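Local coordinates for transcriptional regulator KdgR (Pseudomonas aeruginosa, PDB 5Y6I), which probably acts as an IclR-type, DNA-binding transcriptional regulator, at residues Val216-Ala219 / Arg220-Ala224; Glu246-Leu249 / Ala250-Ala254. One frame throughout, in Å; residues are numbered along the deposited sequence.

Overall arrangement
Contact 1 (Val216-Ala224) is the turn joining strands 209-217 and 223-232 of the five-stranded antiparallel sheet; contact 2 (Glu246-Ala254) is a run of turns in helix 244-258, which follows those strands in the chain and packs on them. Their centres lie about 15 Å apart, and they touch where Val216 CG2 meets Thr252 CG2 at 3.9 Å. Contact 1 is the more enclosed, with no fully exposed residue; contact 2 has one buried flank and one exposed. In contact 1 a buried aspartate and an arginine organise the loop beside the second subunit. Contact 2 relies on threonine hydroxyls near helix carbonyls and on leucines; its Leu248 and Thr252 face the sheet, while Arg247 and Arg253 are exposed. No second subunit reaches contact 2.

Contact 1 (Val216-Ala219 / Arg220-Ala224); sequences VFDA and RGRVA
Val216 and Phe217 run antiparallel to Val223 and Ala224, with Phe217 and Val223 as a non-hydrogen-bonded pair, CA to CA 4.6 Å, and a type I turn from Asp218 to Gly221 reverses the chain. Asp218 N donates to Arg222 O (2.9 Å), and Gly221 N closes the turn on Asp218 O (2.8 Å). The carboxylate of Asp218 curls back to the amides of the turn, its CG between the backbone N and the carbonyl carbon (chi1 64°). Its OD1 takes the amide of Arg222 on the syn side but 34° out of the carboxylate plane, and a weak bond from Arg220 N. The other oxygen, OD2, offers its syn lone pair to Arg222 NE at 2.9 Å, a salt bridge in which the carboxylate and guanidinium planes stand 45° apart. One aspartate thus ties down both the main chain and the side chain of Arg222, whose NH1 bridges onward to Glu128 of the second subunit. Beyond the loop, the Phe217 ring meets Val223 through CE1 and CG2 (4.1 Å), and Tyr261 also lies against the ring. Val216 CG1 approaches Ala224 CB at 4.5 Å; both side chains touch Val93, and Val216 also packs on helix 244-258. With Gly221 in the left-handed backbone conformation, the loop is a type I turn with a G1 beta bulge, the classic 3:5 beta hairpin, here linking adjacent strands of the IclR C-terminal domain.

Contact 2 (Glu246-Leu249 / Ala250-Ala254); sequences ERLL and ATTRA
Thr251 turns its hydroxyl back on Arg247 O, so that one carbonyl receives two donors from the same residue, OG1 at 2.8 Å and the amide N at 2.9 Å. They come from opposite faces of the carbonyl plane, with OG1 tilted 34° out of it. The torsion that permits this sets OG1 beside its own backbone N and anti to the carbonyl carbon (chi1 -57°). Thr252 is rotated differently: its OG1 stands between backbone N and carbonyl carbon, within 3.0 Å of Leu248 O and 3.1 Å of Leu249 O, while CG2 swings out to meet Leu248 CD1 at 4.0 Å. That methyl pair slants across the side of the helix that packs on strands 209-217 and 223-232, where Ala214 and Leu227 lie against both residues. One residue further along the helix, Leu249 and Arg253 meet at a slant. The arginine chain is extended from CG to NE and lays one guanidinium face over Leu249 CB, which stands toward the rim of the group, while NH1 comes to 4.1 Å from Leu249 CD1. Underneath, Arg253 N donates to Leu249 O and Ala250 N to Glu246 O, the usual i to i+4 ladder. The chemistry implies an amphipathic helix: both threonines keep their hydroxyls near main-chain carbonyls, and Thr252 turns its methyl to the sheet, whereas an exposed arginine lends the flat of its guanidinium to a leucine and keeps its charge at the surface.

Contact 1 (Val216-Ala219 / Arg220-Ala224)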
loop_
_atom_site.group_PDB
_atom_site.type_symbol
_atom_site.label_atom_id
_atom_site.label_comp_id
_atom_site.label_asym_id
_atom_site.label_seq_id
_atom_site.Cartn_x
_atom_site.Cartn_y
_atom_site.Cartn_z
ATOM N N VAL A 216 4.259 9.583 -9.391
ATOM C CA VAL A 216 2.969 9.061 -8.939
ATOM C C VAL A 216 3.180 8.222 -7.678
ATOM O O VAL A 216 4.043 7.333 -7.654
ATOM C CB VAL A 216 2.290 8.228 -10.041
ATOM C CG1 VAL A 216 0.944 7.722 -9.563
ATOM C CG2 VAL A 216 2.181 9.051 -11.368
ATOM N N PHE A 217 2.378 8.489 -6.645
ATOM C CA PHE A 217 2.531 7.904 -5.318
ATOM C C PHE A 217 1.393 6.941 -5.005
ATOM O O PHE A 217 0.269 7.111 -5.487
ATOM C CB PHE A 217 2.552 8.992 -4.246
ATOM C CG PHE A 217 3.621 10.017 -4.449
ATOM C CD1 PHE A 217 4.933 9.749 -4.080
ATOM C CD2 PHE A 217 3.328 11.244 -5.016
ATOM C CE1 PHE A 217 5.938 10.703 -4.274
ATOM C CE2 PHE A 217 4.325 12.199 -5.213
ATOM C CZ PHE A 217 5.623 11.931 -4.840
ATOM N N ASP A 218 1.673 5.948 -4.157
ATOM C CA ASP A 218 0.606 5.071 -3.709
ATOM C C ASP A 218 0.056 5.576 -2.385
ATOM O O ASP A 218 0.492 6.600 -1.838
ATOM C CB ASP A 218 1.069 3.606 -3.633
ATOM C CG ASP A 218 2.173 3.359 -2.608
ATOM O OD1 ASP A 218 2.570 4.307 -1.875
ATOM O OD2 ASP A 218 2.654 2.188 -2.537
ATOM N N ALA A 219 -0.951 4.850 -1.884
ATOM C CA ALA A 219 -1.565 5.173 -0.603
ATOM C C ALA A 219 -0.528 5.454 0.471
ATOM O O ALA A 219 -0.703 6.366 1.289
ATOM C CB ALA A 219 -2.471 4.021 -0.165
ATOM N N ARG A 220 0.559 4.682 0.501
ATOM C CA ARG A 220 1.528 4.818 1.582
ATOM C C ARG A 220 2.607 5.844 1.271
ATOM O O ARG A 220 3.535 6.008 2.067
ATOM C CB ARG A 220 2.148 3.457 1.914
ATOM C CG ARG A 220 1.138 2.311 1.844
ATOM C CD ARG A 220 1.669 1.090 2.525
ATOM N NE ARG A 220 2.204 1.505 3.797
ATOM C CZ ARG A 220 1.778 1.062 4.973
ATOM N NH1 ARG A 220 0.832 0.132 5.050
ATOM N NH2 ARG A 220 2.333 1.532 6.075
ATOM N N GLY A 221 2.484 6.554 0.156
ATOM C CA GLY A 221 3.425 7.573 -0.245
ATOM C C GLY A 221 4.605 7.077 -1.046
ATOM O O GLY A 221 5.522 7.867 -1.327
ATOM N N ARG A 222 4.630 5.796 -1.412
ATOM C CA ARG A 222 5.785 5.233 -2.089
ATOM C C ARG A 222 5.690 5.574 -3.562
ATOM O O ARG A 222 4.598 5.667 -4.120
ATOM C CB ARG A 222 5.851 3.714 -1.875
ATOM C CG ARG A 222 5.539 3.264 -0.429
ATOM C CD ARG A 222 5.695 1.746 -0.199
ATOM N NE ARG A 222 4.630 0.968 -0.823
ATOM C CZ ARG A 222 4.157 -0.176 -0.344
ATOM N NH1 ARG A 222 4.642 -0.671 0.777
ATOM N NH2 ARG A 222 3.179 -0.813 -0.977
ATOM N N VAL A 223 6.839 5.804 -4.195
ATOM C CA VAL A 223 6.798 6.144 -5.608
ATOM C C VAL A 223 6.293 4.931 -6.369
ATOM O O VAL A 223 6.913 3.862 -6.341
ATOM C CB VAL A 223 8.169 6.601 -6.116
ATOM C CG1 VAL A 223 8.090 6.893 -7.600
ATOM C CG2 VAL A 223 8.585 7.834 -5.371
ATOM N N ALA A 224 5.149 5.089 -7.033
ATOM C CA ALA A 224 4.518 4.015 -7.786
ATOM C C ALA A 224 5.009 3.981 -9.219
ATOM O O ALA A 224 5.264 2.903 -9.772
ATOM C CB ALA A 224 2.992 4.189 -7.786
#

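Contact 2 (Glu246-Leu249 / Ala250-Ala254)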
loop_
_atom_site.group_PDB
_atom_site.type_symbol
_atom_site.label_atom_id
_atom_site.label_comp_id
_atom_site.label_asym_id
_atom_site.label_seq_id
_atom_site.Cartn_x
_atom_site.Cartn_y
_atom_site.Cartn_z
ATOM N N GLU A 246 1.122 21.920 -15.468
ATOM C CA GLU A 246 -0.103 21.782 -14.678
ATOM C C GLU A 246 -0.935 20.589 -15.133
ATOM O O GLU A 246 -1.362 19.779 -14.304
ATOM C CB GLU A 246 -0.933 23.072 -14.770
ATOM C CG GLU A 246 -0.137 24.418 -14.688
ATOM C CD GLU A 246 0.736 24.707 -15.921
ATOM O OE1 GLU A 246 1.078 25.880 -16.214
ATOM O OE2 GLU A 246 1.106 23.731 -16.597
ATOM N N ARG A 247 -1.192 20.469 -16.438
ATOM C CA ARG A 247 -1.868 19.276 -16.934
ATOM C C ARG A 247 -1.156 18.026 -16.446
ATOM O O ARG A 247 -1.797 17.084 -15.960
ATOM C CB ARG A 247 -1.934 19.290 -18.463
ATOM C CG ARG A 247 -2.712 20.447 -19.043
ATOM C CD ARG A 247 -4.086 20.534 -18.422
ATOM N NE ARG A 247 -4.970 21.446 -19.146
ATOM C CZ ARG A 247 -6.275 21.525 -18.919
ATOM N NH1 ARG A 247 -6.816 20.739 -17.999
ATOM N NH2 ARG A 247 -7.035 22.369 -19.607
ATOM N N LEU A 248 0.182 18.026 -16.519
ATOM C CA LEU A 248 0.962 16.886 -16.046
ATOM C C LEU A 248 0.712 16.627 -14.573
ATOM O O LEU A 248 0.448 15.486 -14.166
ATOM C CB LEU A 248 2.453 17.127 -16.280
ATOM C CG LEU A 248 3.365 16.016 -15.738
ATOM C CD1 LEU A 248 2.974 14.615 -16.211
ATOM C CD2 LEU A 248 4.801 16.319 -16.092
ATOM N N LEU A 249 0.784 17.686 -13.759
ATOM C CA LEU A 249 0.611 17.546 -12.316
ATOM C C LEU A 249 -0.829 17.190 -11.960
ATOM O O LEU A 249 -1.072 16.276 -11.164
ATOM C CB LEU A 249 1.060 18.827 -11.607
ATOM C CG LEU A 249 2.586 19.080 -11.567
ATOM C CD1 LEU A 249 2.955 20.434 -10.950
ATOM C CD2 LEU A 249 3.286 17.955 -10.817
ATOM N N ALA A 250 -1.798 17.900 -12.543
ATOM C CA ALA A 250 -3.198 17.541 -12.346
ATOM C C ALA A 250 -3.434 16.063 -12.634
ATOM O O ALA A 250 -4.111 15.369 -11.859
ATOM C CB ALA A 250 -4.087 18.404 -13.235
ATOM N N THR A 251 -2.869 15.557 -13.733
ATOM C CA THR A 251 -2.995 14.135 -14.039
ATOM C C THR A 251 -2.350 13.285 -12.949
ATOM O O THR A 251 -2.952 12.325 -12.459
ATOM C CB THR A 251 -2.345 13.818 -15.384
ATOM O OG1 THR A 251 -2.939 14.610 -16.418
ATOM C CG2 THR A 251 -2.517 12.351 -15.713
ATOM N N THR A 252 -1.114 13.618 -12.557
ATOM C CA THR A 252 -0.408 12.738 -11.631
ATOM C C THR A 252 -0.933 12.859 -10.203
ATOM O O THR A 252 -1.038 11.848 -9.495
ATOM C CB THR A 252 1.096 12.991 -11.707
ATOM O OG1 THR A 252 1.382 14.393 -11.573
ATOM C CG2 THR A 252 1.591 12.528 -13.047
ATOM N N ARG A 253 -1.310 14.062 -9.770
ATOM C CA ARG A 253 -2.005 14.171 -8.493
ATOM C C ARG A 253 -3.330 13.433 -8.511
ATOM O O ARG A 253 -3.765 12.913 -7.473
ATOM C CB ARG A 253 -2.227 15.629 -8.138
ATOM C CG ARG A 253 -0.997 16.263 -7.551
ATOM C CD ARG A 253 -1.003 17.747 -7.795
ATOM N NE ARG A 253 0.236 18.348 -7.333
ATOM C CZ ARG A 253 0.551 19.625 -7.495
ATOM N NH1 ARG A 253 1.709 20.080 -7.037
ATOM N NH2 ARG A 253 -0.292 20.445 -8.110
ATOM N N ALA A 254 -3.991 13.369 -9.667
ATOM C CA ALA A 254 -5.242 12.619 -9.736
ATOM C C ALA A 254 -4.981 11.129 -9.580
ATOM O O ALA A 254 -5.574 10.473 -8.716
ATOM C CB ALA A 254 -5.971 12.908 -11.047
#